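Pyridine nucleotide-disulfide oxidoreductase-like protein (Myceliophthora thermophila, PDB 5MQ6) catalyses the FAD- and NADPH-dependent Baeyer-Villiger oxidation of ketones, polycyclic ones in particular, to esters or lactones by inserting one oxygen atom next to the carbonyl. Local coordinates at residues A[152-157]-A[306-311]; A[354-359]-A[424-429]; A[398-403]-A[417-422]. All coordinates share one frame; numbering follows the deposited sequence.

Contact 1 of 3, residues A[152-157]-A[306-311]; sequences SKYAAG and WWRGQR
The ring of Tyr-154 meets Arg-308, and its backbone N and O are held by Gln-310. Tyr-154 CB lies beside the amide of Gln-310, 3.8 Å from Gln-310 OE1. A chi1 of -56° puts CG beside the backbone N, where Arg-308 CD and Gln-310 OE1 are both 4.1 Å from Tyr-154 CG. CD2 has Gln-310 OE1 as its nearest partner. Tyr-154 CD1 faces NH1 and CZ of Arg-308, both at 3.8 Å. CE1, CE2 and CZ carry the flat guanidinium of Arg-308 on one face. The two planes are 20° apart, and Arg-308 CZ stands 3.5 Å from the Tyr-154 ring centroid, a cation-pi stack. Arg-308 CD adds a CH-pi contact on the same face. Lys-153 CG lies over the rim of the opposite face. At the tip, OH accepts a hydrogen bond from water 2, which also donates to Gly-309 O. Tyr-154 OH is also hydrogen-bonded to Asp-354 OD2.

Both segments are loops of the two-dinucleotide-binding flavoprotein fold. Residues 152-157 lead into helix 157-170, with Ala-156 at its N-cap. Residues 306-311 follow the short strand 305-306. The backbone O of the FAD-binding residue Asp-133 accepts from Arg-308 NH1.

Gln-310 NE2 donates to Tyr-154 O at 2.9 Å, in the carbonyl plane and on a lone pair. Gln-310 OE1 accepts from Tyr-154 N at 3.1 Å and also from Arg-311 N, which fixes the rotation of the amide. One residue earlier, Lys-153 N donates to Arg-311 O at 2.8 Å. The charged ends of Lys-153 and Arg-311 do not touch. Water 1 accepts from Lys-153 NZ and weakly from Arg-311 NH2, while their salt bridges go to Glu-135 and Glu-317 respectively.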
loop_
_atom_site.group_PDB
_atom_site.type_symbol
_atom_site.label_atom_id
_atom_site.label_comp_id
_atom_site.label_asym_id
_atom_site.label_seq_id
_atom_site.Cartn_x
_atom_site.Cartn_y
_atom_site.Cartn_z
ATOM N N SER A 152 -10.799 17.399 9.149
ATOM C CA SER A 152 -9.485 17.575 9.809
ATOM C C SER A 152 -8.316 17.506 8.808
ATOM O O SER A 152 -8.491 17.174 7.573
ATOM C CB SER A 152 -9.303 16.504 10.849
ATOM O OG SER A 152 -10.368 16.554 11.795
ATOM N N LYS A 153 -7.136 17.815 9.335
ATOM C CA LYS A 153 -5.894 17.699 8.561
ATOM C C LYS A 153 -5.574 16.254 8.116
ATOM O O LYS A 153 -5.046 16.094 7.080
ATOM C CB LYS A 153 -4.667 18.283 9.258
ATOM C CG LYS A 153 -3.488 18.401 8.274
ATOM C CD LYS A 153 -2.709 19.687 8.420
ATOM C CE LYS A 153 -1.427 19.773 7.630
ATOM N NZ LYS A 153 -1.560 20.733 6.458
ATOM N N TYR A 154 -5.867 15.289 8.957
ATOM C CA TYR A 154 -5.704 13.882 8.762
ATOM C C TYR A 154 -7.093 13.256 9.002
ATOM O O TYR A 154 -7.716 13.399 10.081
ATOM C CB TYR A 154 -4.675 13.325 9.719
ATOM C CG TYR A 154 -3.370 14.095 9.532
ATOM C CD1 TYR A 154 -2.617 13.963 8.310
ATOM C CD2 TYR A 154 -2.946 15.035 10.466
ATOM C CE1 TYR A 154 -1.494 14.717 8.065
ATOM C CE2 TYR A 154 -1.837 15.830 10.188
ATOM C CZ TYR A 154 -1.097 15.642 9.035
ATOM O OH TYR A 154 -0.011 16.396 8.783
ATOM N N ALA A 155 -7.556 12.528 8.003
ATOM C CA ALA A 155 -8.844 11.829 8.082
ATOM C C ALA A 155 -8.817 10.554 8.874
ATOM O O ALA A 155 -7.911 9.726 8.737
ATOM C CB ALA A 155 -9.359 11.528 6.641
ATOM N N ALA A 156 -9.876 10.338 9.657
ATOM C CA ALA A 156 -10.094 9.047 10.349
ATOM C C ALA A 156 -10.807 8.016 9.386
ATOM O O ALA A 156 -11.393 8.399 8.385
ATOM C CB ALA A 156 -10.900 9.245 11.614
ATOM N N GLY A 157 -10.667 6.733 9.696
ATOM C CA GLY A 157 -11.247 5.646 8.947
ATOM C C GLY A 157 -12.636 5.937 8.462
ATOM O O GLY A 157 -12.883 5.890 7.245
ATOM N N TRP A 306 7.667 10.487 14.185
ATOM C CA TRP A 306 7.779 11.956 14.064
ATOM C C TRP A 306 6.467 12.586 14.514
ATOM O O TRP A 306 5.574 11.875 14.939
ATOM C CB TRP A 306 8.207 12.308 12.626
ATOM C CG TRP A 306 8.811 13.659 12.388
ATOM C CD1 TRP A 306 8.483 14.490 11.376
ATOM C CD2 TRP A 306 9.820 14.357 13.183
ATOM N NE1 TRP A 306 9.235 15.638 11.435
ATOM C CE2 TRP A 306 10.081 15.589 12.513
ATOM C CE3 TRP A 306 10.554 14.045 14.355
ATOM C CZ2 TRP A 306 11.014 16.525 12.979
ATOM C CZ3 TRP A 306 11.441 15.023 14.864
ATOM C CH2 TRP A 306 11.683 16.241 14.161
ATOM N N TRP A 307 6.352 13.903 14.459
ATOM C CA TRP A 307 5.228 14.583 14.989
ATOM C C TRP A 307 4.085 14.567 13.964
ATOM O O TRP A 307 4.320 14.481 12.763
ATOM C CB TRP A 307 5.579 16.008 15.350
ATOM C CG TRP A 307 6.040 16.879 14.154
ATOM C CD1 TRP A 307 7.293 16.992 13.693
ATOM C CD2 TRP A 307 5.241 17.740 13.359
ATOM N NE1 TRP A 307 7.344 17.862 12.637
ATOM C CE2 TRP A 307 6.103 18.354 12.409
ATOM C CE3 TRP A 307 3.881 18.081 13.355
ATOM C CZ2 TRP A 307 5.652 19.247 11.461
ATOM C CZ3 TRP A 307 3.434 18.985 12.441
ATOM C CH2 TRP A 307 4.297 19.559 11.496
ATOM N N ARG A 308 2.849 14.608 14.482
ATOM C CA ARG A 308 1.642 14.621 13.633
ATOM C C ARG A 308 1.010 15.983 13.419
ATOM O O ARG A 308 0.720 16.379 12.258
ATOM C CB ARG A 308 0.611 13.666 14.198
ATOM C CG ARG A 308 -0.745 13.586 13.480
ATOM C CD ARG A 308 -0.606 12.793 12.215
ATOM N NE ARG A 308 0.278 13.474 11.228
ATOM C CZ ARG A 308 0.623 12.932 10.034
ATOM N NH1 ARG A 308 0.155 11.728 9.633
ATOM N NH2 ARG A 308 1.406 13.614 9.207
ATOM N N GLY A 309 0.697 16.705 14.502
ATOM C CA GLY A 309 0.016 17.946 14.313
ATOM C C GLY A 309 -1.381 17.947 13.693
ATOM O O GLY A 309 -1.707 18.735 12.778
ATOM N N GLN A 310 -2.222 17.090 14.239
ATOM C CA GLN A 310 -3.628 16.994 13.861
ATOM C C GLN A 310 -4.265 18.295 14.259
ATOM O O GLN A 310 -3.854 18.888 15.263
ATOM C CB GLN A 310 -4.305 15.816 14.521
ATOM C CG GLN A 310 -5.825 15.760 14.321
ATOM C CD GLN A 310 -6.215 15.484 12.860
ATOM O OE1 GLN A 310 -5.856 16.224 11.928
ATOM N NE2 GLN A 310 -6.985 14.428 12.653
ATOM N N ARG A 311 -5.240 18.726 13.458
ATOM C CA ARG A 311 -5.811 20.042 13.466
ATOM C C ARG A 311 -7.204 19.912 12.754
ATOM O O ARG A 311 -7.348 19.190 11.734
ATOM C CB ARG A 311 -4.875 20.894 12.593
ATOM C CG ARG A 311 -4.692 22.334 12.906
ATOM C CD ARG A 311 -3.861 23.111 11.840
ATOM N NE ARG A 311 -4.344 22.849 10.494
ATOM C CZ ARG A 311 -5.488 23.299 9.938
ATOM N NH1 ARG A 311 -6.270 24.174 10.584
ATOM N NH2 ARG A 311 -5.853 22.885 8.694
HETATM O O HOH W 1 -3.549 22.593 7.412
HETATM O O HOH W 2 0.197 18.810 10.525
#

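Contact 2 of 3, residues A[354-359]-A[424-429]; sequences DGWTEM and CKRPTF. With NDP (NADPH dihydro-nicotinamide-adenine-dinucleotide phosphate), chain C.
Trp-356 and Phe-429 form the aromatic part of this buried contact. Phe-429 CZ sits over the centre of one face of the Trp-356 indole, 3.4 Å above its plane. The planes are 42° apart, so the pair is oblique. The closest atoms are Trp-356 CE2 and Phe-429 CE1, at 3.3 Å. A second flat group meets the indole at its far end. Trp-356 CH2 lies over the centre of the Arg-426 guanidinium, and the planes are 67° apart.

Apolar contacts continue along Pro-427. Pro-427 CG touches Trp-356 CZ3 at 3.7 Å and Met-359 SD at 3.6 Å. Phe-429 CE2 rests on the backbone of Gly-355, where a side chain would be tight against the ring.

The polar bonds run within residues 354-359 or to outside partners. Asp-354 OD1 accepts from Trp-356 N at 3.0 Å, an Asx turn at the start of the short 3-10 segment. Trp-356 NE1 donates to the backbone O of Asp-133, whose carboxylate forms a salt bridge with Arg-426 NE. An alanine in place of Trp-356 would probably open a gap beside Phe-429 and Pro-427, take the indole from one face of the Arg-426 guanidinium and leave Asp-133 O without the NE1 bond.

Contacts to NADPH come from residues 424-429. Lys-425 NZ donates to O3X of the 2'-phosphate at 2.8 Å. Arg-426 CD approaches the ribose hydroxyl O2D at 3.0 Å, and this residue also touches FAD. Arg-426 thus stands between the indole and that ribose, while Lys-425 provides the basic residue on the 2'-phosphate that is typical of an NADPH-binding site.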
loop_
_atom_site.group_PDB
_atom_site.type_symbol
_atom_site.label_atom_id
_atom_site.label_comp_id
_atom_site.label_asym_id
_atom_site.label_seq_id
_atom_site.Cartn_x
_atom_site.Cartn_y
_atom_site.Cartn_z
ATOM N N ASP A 354 3.779 19.746 6.917
ATOM C CA ASP A 354 3.749 18.815 7.990
ATOM C C ASP A 354 5.016 18.006 7.993
ATOM O O ASP A 354 5.973 18.331 7.283
ATOM C CB ASP A 354 2.432 17.997 7.922
ATOM C CG ASP A 354 2.457 16.872 6.877
ATOM O OD1 ASP A 354 3.428 16.743 6.121
ATOM O OD2 ASP A 354 1.466 16.119 6.845
ATOM N N GLY A 355 5.032 16.938 8.779
ATOM C CA GLY A 355 6.215 16.169 8.980
ATOM C C GLY A 355 6.800 15.476 7.776
ATOM O O GLY A 355 7.968 15.168 7.802
ATOM N N TRP A 356 5.964 15.200 6.751
ATOM C CA TRP A 356 6.458 14.633 5.512
ATOM C C TRP A 356 7.387 15.588 4.751
ATOM O O TRP A 356 8.164 15.145 3.948
ATOM C CB TRP A 356 5.282 14.337 4.580
ATOM C CG TRP A 356 4.463 13.106 4.951
ATOM C CD1 TRP A 356 3.220 13.091 5.558
ATOM C CD2 TRP A 356 4.773 11.743 4.636
ATOM N NE1 TRP A 356 2.757 11.768 5.633
ATOM C CE2 TRP A 356 3.698 10.938 5.091
ATOM C CE3 TRP A 356 5.859 11.124 4.038
ATOM C CZ2 TRP A 356 3.696 9.546 4.970
ATOM C CZ3 TRP A 356 5.856 9.769 3.910
ATOM C CH2 TRP A 356 4.769 8.972 4.378
ATOM N N THR A 357 7.292 16.889 4.999
ATOM C CA THR A 357 8.082 17.893 4.284
ATOM C C THR A 357 9.468 18.109 4.908
ATOM O O THR A 357 10.204 19.000 4.467
ATOM C CB THR A 357 7.292 19.227 4.157
ATOM O OG1 THR A 357 7.107 19.832 5.454
ATOM C CG2 THR A 357 5.954 18.984 3.593
ATOM N N GLU A 358 9.827 17.291 5.903
ATOM C CA GLU A 358 11.064 17.409 6.661
ATOM C C GLU A 358 12.009 16.233 6.495
ATOM O O GLU A 358 12.893 16.004 7.346
ATOM C CB GLU A 358 10.776 17.566 8.169
ATOM C CG GLU A 358 10.137 18.868 8.524
ATOM C CD GLU A 358 9.807 19.005 10.016
ATOM O OE1 GLU A 358 10.326 19.915 10.654
ATOM O OE2 GLU A 358 9.039 18.257 10.565
ATOM N N MET A 359 11.808 15.475 5.428
ATOM C CA MET A 359 12.536 14.223 5.218
ATOM C C MET A 359 12.958 14.078 3.728
ATOM O O MET A 359 12.515 13.152 3.010
ATOM C CB MET A 359 11.666 13.074 5.718
ATOM C CG MET A 359 10.224 13.136 5.329
ATOM S SD MET A 359 9.387 11.620 5.937
ATOM C CE MET A 359 9.459 11.847 7.692
ATOM N N CYS A 424 14.251 3.496 4.887
ATOM C CA CYS A 424 14.177 2.038 4.990
ATOM C C CYS A 424 12.838 1.472 5.472
ATOM O O CYS A 424 12.610 0.282 5.342
ATOM C CB CYS A 424 15.260 1.504 5.944
ATOM S SG CYS A 424 16.941 1.705 5.347
ATOM N N LYS A 425 11.990 2.304 6.068
ATOM C CA LYS A 425 10.671 1.940 6.514
ATOM C C LYS A 425 9.768 3.093 6.274
ATOM O O LYS A 425 10.220 4.248 6.151
ATOM C CB LYS A 425 10.599 1.706 8.033
ATOM C CG LYS A 425 11.562 0.709 8.605
ATOM C CD LYS A 425 11.253 -0.743 8.236
ATOM C CE LYS A 425 11.714 -1.748 9.309
ATOM N NZ LYS A 425 11.059 -3.075 9.107
ATOM N N ARG A 426 8.477 2.817 6.330
ATOM C CA ARG A 426 7.515 3.918 6.203
ATOM C C ARG A 426 7.625 4.836 7.449
ATOM O O ARG A 426 7.699 4.377 8.584
ATOM C CB ARG A 426 6.056 3.518 5.910
ATOM C CG ARG A 426 5.359 4.698 5.186
ATOM C CD ARG A 426 3.997 4.377 4.691
ATOM N NE ARG A 426 3.082 5.495 4.478
ATOM C CZ ARG A 426 2.804 6.041 3.274
ATOM N NH1 ARG A 426 3.451 5.694 2.156
ATOM N NH2 ARG A 426 1.893 6.983 3.154
ATOM N N PRO A 427 7.767 6.132 7.233
ATOM C CA PRO A 427 7.766 6.981 8.436
ATOM C C PRO A 427 6.352 6.996 9.052
ATOM O O PRO A 427 5.364 6.774 8.326
ATOM C CB PRO A 427 8.139 8.374 7.893
ATOM C CG PRO A 427 8.082 8.277 6.404
ATOM C CD PRO A 427 8.245 6.844 6.041
ATOM N N THR A 428 6.288 7.262 10.351
ATOM C CA THR A 428 5.033 7.218 11.157
ATOM C C THR A 428 4.998 8.474 11.894
ATOM O O THR A 428 6.047 9.108 12.115
ATOM C CB THR A 428 5.021 6.057 12.150
ATOM O OG1 THR A 428 6.067 6.250 13.131
ATOM C CG2 THR A 428 5.281 4.785 11.395
ATOM N N PHE A 429 3.786 8.930 12.201
ATOM C CA PHE A 429 3.612 10.259 12.763
ATOM C C PHE A 429 2.625 10.111 13.898
ATOM O O PHE A 429 1.583 9.511 13.707
ATOM C CB PHE A 429 3.093 11.220 11.731
ATOM C CG PHE A 429 3.920 11.277 10.461
ATOM C CD1 PHE A 429 3.705 10.321 9.420
ATOM C CD2 PHE A 429 4.874 12.265 10.266
ATOM C CE1 PHE A 429 4.454 10.320 8.273
ATOM C CE2 PHE A 429 5.647 12.251 9.072
ATOM C CZ PHE A 429 5.417 11.275 8.088
HETATM P PA NDP C . 4.044 -3.362 9.196
HETATM O O1A NDP C . 4.424 -4.559 8.257
HETATM O O2A NDP C . 4.477 -1.942 8.931
HETATM O O5B NDP C . 4.425 -3.818 10.689
HETATM C C5B NDP C . 4.372 -5.159 11.128
HETATM C C4B NDP C . 5.084 -5.123 12.465
HETATM O O4B NDP C . 5.135 -6.459 13.033
HETATM C C3B NDP C . 6.519 -4.607 12.322
HETATM O O3B NDP C . 6.758 -3.600 13.324
HETATM C C2B NDP C . 7.299 -5.893 12.492
HETATM O O2B NDP C . 8.672 -5.707 12.942
HETATM C C1B NDP C . 6.443 -6.667 13.470
HETATM N N9A NDP C . 6.799 -8.087 13.460
HETATM C C8A NDP C . 6.879 -8.940 12.388
HETATM N N7A NDP C . 7.276 -10.168 12.775
HETATM C C5A NDP C . 7.449 -10.053 14.117
HETATM C C6A NDP C . 7.893 -10.967 15.161
HETATM N N6A NDP C . 8.204 -12.208 14.806
HETATM N N1A NDP C . 7.953 -10.498 16.425
HETATM C C2A NDP C . 7.639 -9.211 16.779
HETATM N N3A NDP C . 7.238 -8.289 15.888
HETATM C C4A NDP C . 7.142 -8.688 14.571
HETATM O O3 NDP C . 2.457 -3.258 9.322
HETATM P PN NDP C . 1.476 -2.012 9.753
HETATM O O1N NDP C . 0.037 -2.620 9.715
HETATM O O2N NDP C . 1.912 -1.384 11.058
HETATM O O5D NDP C . 1.650 -0.911 8.580
HETATM C C5D NDP C . 1.490 -1.356 7.190
HETATM C C4D NDP C . 1.334 -0.178 6.246
HETATM O O4D NDP C . 0.057 0.470 6.443
HETATM C C3D NDP C . 2.304 0.939 6.640
HETATM O O3D NDP C . 3.743 0.672 6.436
HETATM C C2D NDP C . 1.637 2.177 6.003
HETATM O O2D NDP C . 1.868 2.219 4.557
HETATM C C1D NDP C . 0.185 1.946 6.419
HETATM P P2B NDP C . 9.849 -5.546 11.837
HETATM O O1X NDP C . 9.573 -6.657 10.814
HETATM O O2X NDP C . 11.172 -5.837 12.512
HETATM O O3X NDP C . 9.818 -4.086 11.364
#

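Contact 3 of 3, residues A[398-403]-A[417-422]; sequences QVRART and KAWYPT
Arg-400, on helix 378-406, reaches across to Trp-419 in the loop that follows helix 410-416. The chain leaves helix 378-406, makes the short helix 410-416, and its following loop folds back on the first helix.

The stacking is between flat groups. The Arg-400 guanidinium lies on the indole of Trp-419 with the planes 8° apart and the centres 4.6 Å apart, so it is offset toward the rim. The aliphatic part shares this face: Arg-400 CD is 3.7 Å from the centroid of the Trp-419 six-membered ring, a CH-pi contact.

The hydrogen bonds use the edge of the same guanidinium. Arg-400 NE donates to Ala-418 O at 3.2 Å and a nearly straight 170°. NH2 adds a weak bond to the same oxygen. Two further partners hold the tip: NH1 forms a salt bridge with Glu-397, and NH2 is bonded to Tyr-26 of helix 22-31. Stack and bonds together fix the rotation of the group.

The apolar contacts belong to Lys-417. Its chain crosses that of Arg-400 at about a right angle, with Lys-417 CD against Arg-400 CB at 3.8 Å. Its NZ goes on to a salt bridge with Asp-404. In Thr-403, one helical turn on from Arg-400, chi1 -67° sets OG1 beside the backbone N, which leaves CG2 anti to N, and Thr-403 CG2 meets Lys-417 CG at 4.0 Å.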
loop_
_atom_site.group_PDB
_atom_site.type_symbol
_atom_site.label_atom_id
_atom_site.label_comp_id
_atom_site.label_asym_id
_atom_site.label_seq_id
_atom_site.Cartn_x
_atom_site.Cartn_y
_atom_site.Cartn_z
ATOM N N GLN A 398 17.092 14.272 14.650
ATOM C CA GLN A 398 15.911 14.851 15.316
ATOM C C GLN A 398 14.886 13.836 15.742
ATOM O O GLN A 398 14.278 13.997 16.763
ATOM C CB GLN A 398 15.229 15.915 14.497
ATOM C CG GLN A 398 16.227 17.098 14.324
ATOM C CD GLN A 398 15.546 18.368 13.936
ATOM O OE1 GLN A 398 14.470 18.350 13.342
ATOM N NE2 GLN A 398 16.130 19.495 14.334
ATOM N N VAL A 399 14.664 12.806 14.960
ATOM C CA VAL A 399 13.677 11.808 15.354
ATOM C C VAL A 399 14.094 11.114 16.652
ATOM O O VAL A 399 13.277 10.925 17.530
ATOM C CB VAL A 399 13.460 10.762 14.274
ATOM C CG1 VAL A 399 12.374 9.723 14.701
ATOM C CG2 VAL A 399 13.024 11.413 12.965
ATOM N N ARG A 400 15.360 10.724 16.754
ATOM C CA ARG A 400 15.879 10.072 17.976
ATOM C C ARG A 400 15.857 10.975 19.192
ATOM O O ARG A 400 15.578 10.538 20.325
ATOM C CB ARG A 400 17.295 9.608 17.757
ATOM C CG ARG A 400 17.518 8.316 16.922
ATOM C CD ARG A 400 19.031 8.260 16.513
ATOM N NE ARG A 400 18.963 7.728 15.254
ATOM C CZ ARG A 400 19.492 8.042 14.103
ATOM N NH1 ARG A 400 20.462 8.935 13.837
ATOM N NH2 ARG A 400 18.988 7.299 13.157
ATOM N N ALA A 401 16.152 12.234 18.948
ATOM C CA ALA A 401 16.141 13.231 20.026
ATOM C C ALA A 401 14.734 13.486 20.540
ATOM O O ALA A 401 14.529 13.684 21.758
ATOM C CB ALA A 401 16.705 14.521 19.478
ATOM N N ARG A 402 13.770 13.510 19.613
ATOM C CA ARG A 402 12.383 13.685 19.972
ATOM C C ARG A 402 11.998 12.541 20.908
ATOM O O ARG A 402 11.345 12.739 21.965
ATOM C CB ARG A 402 11.440 13.708 18.731
ATOM C CG ARG A 402 10.017 13.897 19.155
ATOM C CD ARG A 402 9.030 14.598 18.214
ATOM N NE ARG A 402 8.181 13.581 17.873
ATOM C CZ ARG A 402 6.919 13.345 18.129
ATOM N NH1 ARG A 402 6.010 14.188 18.490
ATOM N NH2 ARG A 402 6.564 12.177 17.753
ATOM N N THR A 403 12.414 11.347 20.553
ATOM C CA THR A 403 12.100 10.152 21.347
ATOM C C THR A 403 12.765 10.278 22.697
ATOM O O THR A 403 12.139 10.063 23.720
ATOM C CB THR A 403 12.592 8.872 20.609
ATOM O OG1 THR A 403 11.816 8.697 19.414
ATOM C CG2 THR A 403 12.464 7.642 21.431
ATOM N N LYS A 417 14.197 3.991 20.037
ATOM C CA LYS A 417 14.986 4.730 19.098
ATOM C C LYS A 417 15.238 3.846 17.909
ATOM O O LYS A 417 15.659 2.682 18.083
ATOM C CB LYS A 417 16.318 5.185 19.703
ATOM C CG LYS A 417 16.126 6.530 20.386
ATOM C CD LYS A 417 17.433 7.208 20.731
ATOM C CE LYS A 417 17.844 6.850 22.116
ATOM N NZ LYS A 417 18.989 7.738 22.473
ATOM N N ALA A 418 14.988 4.376 16.713
ATOM C CA ALA A 418 15.294 3.621 15.510
ATOM C C ALA A 418 16.592 4.105 14.913
ATOM O O ALA A 418 16.828 5.323 14.854
ATOM C CB ALA A 418 14.164 3.761 14.518
ATOM N N TRP A 419 17.399 3.131 14.459
ATOM C CA TRP A 419 18.726 3.333 13.937
ATOM C C TRP A 419 18.848 2.805 12.515
ATOM O O TRP A 419 19.548 1.844 12.242
ATOM C CB TRP A 419 19.734 2.595 14.801
ATOM C CG TRP A 419 19.777 3.121 16.152
ATOM C CD1 TRP A 419 19.111 2.614 17.218
ATOM C CD2 TRP A 419 20.470 4.285 16.618
ATOM N NE1 TRP A 419 19.344 3.368 18.337
ATOM C CE2 TRP A 419 20.159 4.424 18.003
ATOM C CE3 TRP A 419 21.331 5.199 16.025
ATOM C CZ2 TRP A 419 20.737 5.419 18.831
ATOM C CZ3 TRP A 419 21.888 6.228 16.849
ATOM C CH2 TRP A 419 21.583 6.327 18.228
ATOM N N TYR A 420 18.177 3.465 11.624
ATOM C CA TYR A 420 18.270 3.171 10.212
ATOM C C TYR A 420 17.913 4.439 9.455
ATOM O O TYR A 420 17.193 5.257 9.990
ATOM C CB TYR A 420 17.292 2.064 9.782
ATOM C CG TYR A 420 15.908 2.167 10.317
ATOM C CD1 TYR A 420 14.956 3.043 9.769
ATOM C CD2 TYR A 420 15.512 1.384 11.378
ATOM C CE1 TYR A 420 13.653 3.113 10.275
ATOM C CE2 TYR A 420 14.232 1.426 11.877
ATOM C CZ TYR A 420 13.333 2.293 11.328
ATOM O OH TYR A 420 12.151 2.356 11.898
ATOM N N PRO A 421 18.351 4.564 8.189
ATOM C CA PRO A 421 17.935 5.725 7.399
ATOM C C PRO A 421 16.399 5.836 7.251
ATOM O O PRO A 421 15.705 4.829 7.191
ATOM C CB PRO A 421 18.542 5.451 6.044
ATOM C CG PRO A 421 19.626 4.463 6.270
ATOM C CD PRO A 421 19.230 3.658 7.453
ATOM N N THR A 422 15.904 7.056 7.220
ATOM C CA THR A 422 14.493 7.354 7.110
ATOM C C THR A 422 13.836 6.554 5.954
ATOM O O THR A 422 12.723 6.084 6.081
ATOM C CB THR A 422 14.257 8.871 6.851
ATOM O OG1 THR A 422 14.954 9.702 7.833
ATOM C CG2 THR A 422 12.784 9.189 6.915
#

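From the N terminus, residues 152-157 come first, and contact 1 closes a long loop of 148 intervening residues when the chain reaches 306-311. Contact 2 then opens at 354-359 and closes at 424-429. Contact 3 is nested inside that loop, between helix 378-406 and residues 417-422. Contact 1 is in series with both others. The parallel pair of strands 305-306 and 428-429 joins the second segments of contacts 1 and 2. Trp-307 NE1, bonded to Glu-358 OE2, links 306-311 to 354-359. Arg-402 packs on Trp-306 and Trp-307, tying contact 3 to contact 1. Tyr-420 packs on the NADPH-binding Lys-425, tying contact 3 to contact 2.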